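Local atomic coordinates of 6-phosphogluconate dehydratase (Shewanella oneidensis, PDB entry 2GP4), a protein that catalyses the dehydration of 6-phosphogluconate to 2-keto-3-deoxy-6-phosphogluconate, a step of the Entner-Doudoroff pathway. Residues Met253-Ser265 with Thr392-Pro405. Numbering follows the deposited sequence.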
# COMPACT_ATOMS: atom_id res chain seq x y z
N MSE A 253 5.07 4.42 4.19
CA MSE A 253 5.54 4.55 2.82
C MSE A 253 6.16 5.93 2.57
O MSE A 253 7.22 6.03 1.96
CB MSE A 253 4.40 4.28 1.82
CG MSE A 253 4.85 4.14 0.36
SE MSE A 253 3.49 4.58 -1.00
CE MSE A 253 2.97 6.38 -0.42
N LEU A 254 5.51 6.98 3.07
CA LEU A 254 6.02 8.35 2.92
C LEU A 254 7.36 8.55 3.64
O LEU A 254 8.14 9.43 3.26
CB LEU A 254 5.00 9.38 3.42
CG LEU A 254 3.68 9.62 2.67
CD1 LEU A 254 3.90 9.92 1.19
CD2 LEU A 254 2.74 8.45 2.86
N GLU A 255 7.60 7.74 4.67
CA GLU A 255 8.82 7.79 5.45
C GLU A 255 10.03 7.26 4.67
O GLU A 255 11.05 7.94 4.58
CB GLU A 255 8.64 7.02 6.77
CG GLU A 255 9.78 7.18 7.76
CD GLU A 255 9.63 8.39 8.66
OE1 GLU A 255 10.66 8.84 9.20
OE2 GLU A 255 8.50 8.89 8.85
N VAL A 256 9.91 6.05 4.12
CA VAL A 256 11.00 5.42 3.37
C VAL A 256 11.28 6.10 2.03
O VAL A 256 12.40 6.04 1.53
CB VAL A 256 10.77 3.90 3.11
CG1 VAL A 256 11.15 3.10 4.32
CG2 VAL A 256 9.33 3.62 2.69
N MSE A 257 10.25 6.72 1.48
CA MSE A 257 10.36 7.42 0.20
C MSE A 257 10.81 8.87 0.38
O MSE A 257 10.92 9.61 -0.59
CB MSE A 257 9.02 7.35 -0.53
CG MSE A 257 8.66 5.96 -1.00
SE MSE A 257 7.00 5.92 -2.02
CE MSE A 257 7.48 7.21 -3.40
N GLY A 258 11.05 9.26 1.63
CA GLY A 258 11.56 10.59 1.96
C GLY A 258 10.63 11.72 1.57
O GLY A 258 11.08 12.77 1.12
N LEU A 259 9.33 11.49 1.75
CA LEU A 259 8.31 12.45 1.34
C LEU A 259 7.77 13.28 2.50
O LEU A 259 6.95 14.18 2.30
CB LEU A 259 7.18 11.72 0.60
CG LEU A 259 7.01 11.89 -0.92
CD1 LEU A 259 8.18 12.55 -1.63
CD2 LEU A 259 6.67 10.55 -1.57
N GLN A 260 8.23 12.98 3.71
CA GLN A 260 7.93 13.77 4.90
C GLN A 260 9.15 13.81 5.80
O GLN A 260 10.06 12.99 5.64
CB GLN A 260 6.72 13.19 5.65
CG GLN A 260 6.81 11.70 5.95
CD GLN A 260 5.58 11.15 6.64
OE1 GLN A 260 4.44 11.48 6.29
NE2 GLN A 260 5.79 10.28 7.62
N LEU A 261 9.18 14.75 6.74
CA LEU A 261 10.28 14.85 7.71
C LEU A 261 10.51 13.55 8.48
O LEU A 261 9.55 12.90 8.89
CB LEU A 261 10.04 16.01 8.68
CG LEU A 261 10.68 17.39 8.43
CD1 LEU A 261 10.99 17.68 6.97
CD2 LEU A 261 9.81 18.49 9.03
N PRO A 262 11.79 13.16 8.66
CA PRO A 262 12.15 11.95 9.42
C PRO A 262 11.48 11.89 10.79
O PRO A 262 11.56 12.85 11.57
CB PRO A 262 13.66 12.08 9.57
CG PRO A 262 14.09 12.89 8.41
CD PRO A 262 12.98 13.85 8.13
N GLY A 263 10.82 10.77 11.07
CA GLY A 263 10.17 10.52 12.35
C GLY A 263 8.99 11.41 12.67
O GLY A 263 8.56 11.48 13.81
N SER A 264 8.45 12.10 11.66
CA SER A 264 7.36 13.04 11.88
C SER A 264 5.97 12.41 12.05
O SER A 264 5.08 13.03 12.63
CB SER A 264 7.32 14.10 10.77
OG SER A 264 7.01 13.49 9.53
N SER A 265 5.79 11.19 11.54
CA SER A 265 4.47 10.56 11.54
C SER A 265 4.06 9.93 12.88
O SER A 265 2.89 9.58 13.07
CB SER A 265 4.34 9.53 10.40
OG SER A 265 5.46 8.67 10.33
N THR A 392 15.79 13.41 -0.70
CA THR A 392 14.58 13.41 0.11
C THR A 392 14.22 14.85 0.47
O THR A 392 15.02 15.77 0.27
CB THR A 392 14.71 12.56 1.41
OG1 THR A 392 15.44 13.28 2.40
CG2 THR A 392 15.40 11.23 1.14
N VAL A 393 13.02 15.03 1.01
CA VAL A 393 12.56 16.35 1.46
C VAL A 393 13.42 16.93 2.59
O VAL A 393 13.36 18.13 2.85
CB VAL A 393 11.07 16.34 1.86
CG1 VAL A 393 10.20 16.00 0.65
CG2 VAL A 393 10.82 15.37 3.02
N ALA A 394 14.21 16.08 3.25
CA ALA A 394 15.10 16.51 4.34
C ALA A 394 16.54 16.69 3.87
O ALA A 394 17.41 17.04 4.67
CB ALA A 394 15.05 15.51 5.49
N GLY A 395 16.78 16.44 2.59
CA GLY A 395 18.13 16.50 2.04
C GLY A 395 18.54 15.19 1.39
O GLY A 395 17.77 14.22 1.40
N TYR A 396 19.74 15.17 0.84
CA TYR A 396 20.25 13.99 0.14
C TYR A 396 20.71 12.90 1.10
O TYR A 396 21.25 13.19 2.17
CB TYR A 396 21.38 14.39 -0.81
CG TYR A 396 21.84 13.26 -1.71
CD1 TYR A 396 21.07 12.86 -2.80
CD2 TYR A 396 23.04 12.59 -1.46
CE1 TYR A 396 21.48 11.83 -3.62
CE2 TYR A 396 23.46 11.56 -2.28
CZ TYR A 396 22.68 11.18 -3.36
OH TYR A 396 23.10 10.16 -4.18
N GLY A 397 20.49 11.65 0.71
CA GLY A 397 20.91 10.49 1.50
C GLY A 397 19.84 9.98 2.44
O GLY A 397 19.40 10.70 3.34
N LEU A 398 19.43 8.72 2.24
CA LEU A 398 18.36 8.12 3.06
C LEU A 398 18.74 7.87 4.52
O LEU A 398 17.86 7.73 5.37
CB LEU A 398 17.83 6.83 2.43
CG LEU A 398 16.49 6.33 3.00
CD1 LEU A 398 15.33 7.26 2.63
CD2 LEU A 398 16.19 4.90 2.58
N ARG A 399 20.04 7.85 4.81
CA ARG A 399 20.56 7.67 6.18
C ARG A 399 20.02 8.74 7.14
O ARG A 399 20.03 8.55 8.36
CB ARG A 399 22.09 7.66 6.15
CG ARG A 399 22.78 6.92 7.29
CD ARG A 399 22.40 5.44 7.38
NE ARG A 399 23.18 4.53 6.54
CZ ARG A 399 23.35 3.23 6.80
NH1 ARG A 399 22.83 2.69 7.90
NH2 ARG A 399 24.06 2.47 5.99
N ARG A 400 19.54 9.86 6.58
CA ARG A 400 18.88 10.92 7.34
C ARG A 400 17.61 10.43 8.04
O ARG A 400 17.16 11.01 9.04
CB ARG A 400 18.50 12.09 6.43
CG ARG A 400 19.66 12.88 5.90
CD ARG A 400 19.19 13.89 4.86
NE ARG A 400 20.32 14.61 4.27
CZ ARG A 400 20.93 15.66 4.83
NH1 ARG A 400 20.52 16.13 6.00
NH2 ARG A 400 21.94 16.23 4.20
N TYR A 401 17.03 9.36 7.49
CA TYR A 401 15.80 8.80 8.04
C TYR A 401 16.04 7.76 9.13
O TYR A 401 15.10 7.18 9.66
CB TYR A 401 14.90 8.29 6.90
CG TYR A 401 14.20 9.43 6.22
CD1 TYR A 401 14.88 10.23 5.29
CD2 TYR A 401 12.90 9.77 6.55
CE1 TYR A 401 14.26 11.30 4.69
CE2 TYR A 401 12.26 10.85 5.96
CZ TYR A 401 12.95 11.62 5.03
OH TYR A 401 12.34 12.69 4.42
N THR A 402 17.31 7.57 9.49
CA THR A 402 17.67 6.79 10.68
C THR A 402 17.74 7.69 11.91
O THR A 402 18.06 7.23 13.00
CB THR A 402 19.02 6.04 10.50
OG1 THR A 402 20.10 6.98 10.46
CG2 THR A 402 19.01 5.20 9.24
N GLN A 403 17.46 8.97 11.71
CA GLN A 403 17.46 9.94 12.81
C GLN A 403 16.04 10.31 13.26
O GLN A 403 15.09 10.24 12.47
CB GLN A 403 18.24 11.20 12.43
CG GLN A 403 19.73 11.01 12.30
CD GLN A 403 20.52 12.27 12.66
OE1 GLN A 403 20.13 13.38 12.29
NE2 GLN A 403 21.62 12.09 13.38
N GLU A 404 15.93 10.71 14.52
CA GLU A 404 14.63 10.96 15.14
C GLU A 404 14.54 12.38 15.68
O GLU A 404 15.50 12.88 16.28
CB GLU A 404 14.39 9.98 16.29
CG GLU A 404 14.27 8.53 15.87
CD GLU A 404 13.84 7.62 17.01
OE1 GLU A 404 14.50 7.63 18.08
OE2 GLU A 404 12.84 6.88 16.83
N PRO A 405 13.38 13.04 15.48
CA PRO A 405 13.18 14.40 15.97
C PRO A 405 12.98 14.45 17.48
O PRO A 405 12.36 13.56 18.06
CB PRO A 405 11.92 14.86 15.24
CG PRO A 405 11.18 13.60 14.93
CD PRO A 405 12.20 12.53 14.76
O HOH W 1 12.54 7.22 10.27
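P262 lies over one face of the Y401 ring, its CG 3.7 Å from the ring centroid and 11° off the normal, a CH-pi contact in which one tyrosine meets several parts of the 253-265 loop. The two side chains cross at about a right angle, and CD of P262 also meets CB of A394. With Y401 CG beside its own backbone N (chi1 -77°), the ring reaches in among the 253-265 backbone, where Y401 OH gives a 2.6 Å hydrogen bond to Q260 O, approaching from above that carbonyl plane. A phenylalanine in place of Y401 would probably leave Q260 O without this donor. At the ring edge comes OE1 of E255, 3.6 Å from Y401 CD2, the carboxylate turned 80° from the ring. The same oxygen accepts a bond from G263 N through its syn lone pair and another from a water that also donates to Y401 O. G258 CA lies beside Y401 OH, and G258 O takes a nearly straight bond from V393 N (3.0 Å). G258, at positive phi, closes helix 252-256 with a Schellman motif; the type II turn L261-S264 follows, and both pack against the type I turn T392-G395 and the 3-10 segment 398-401 within the largely helical N-terminal domain.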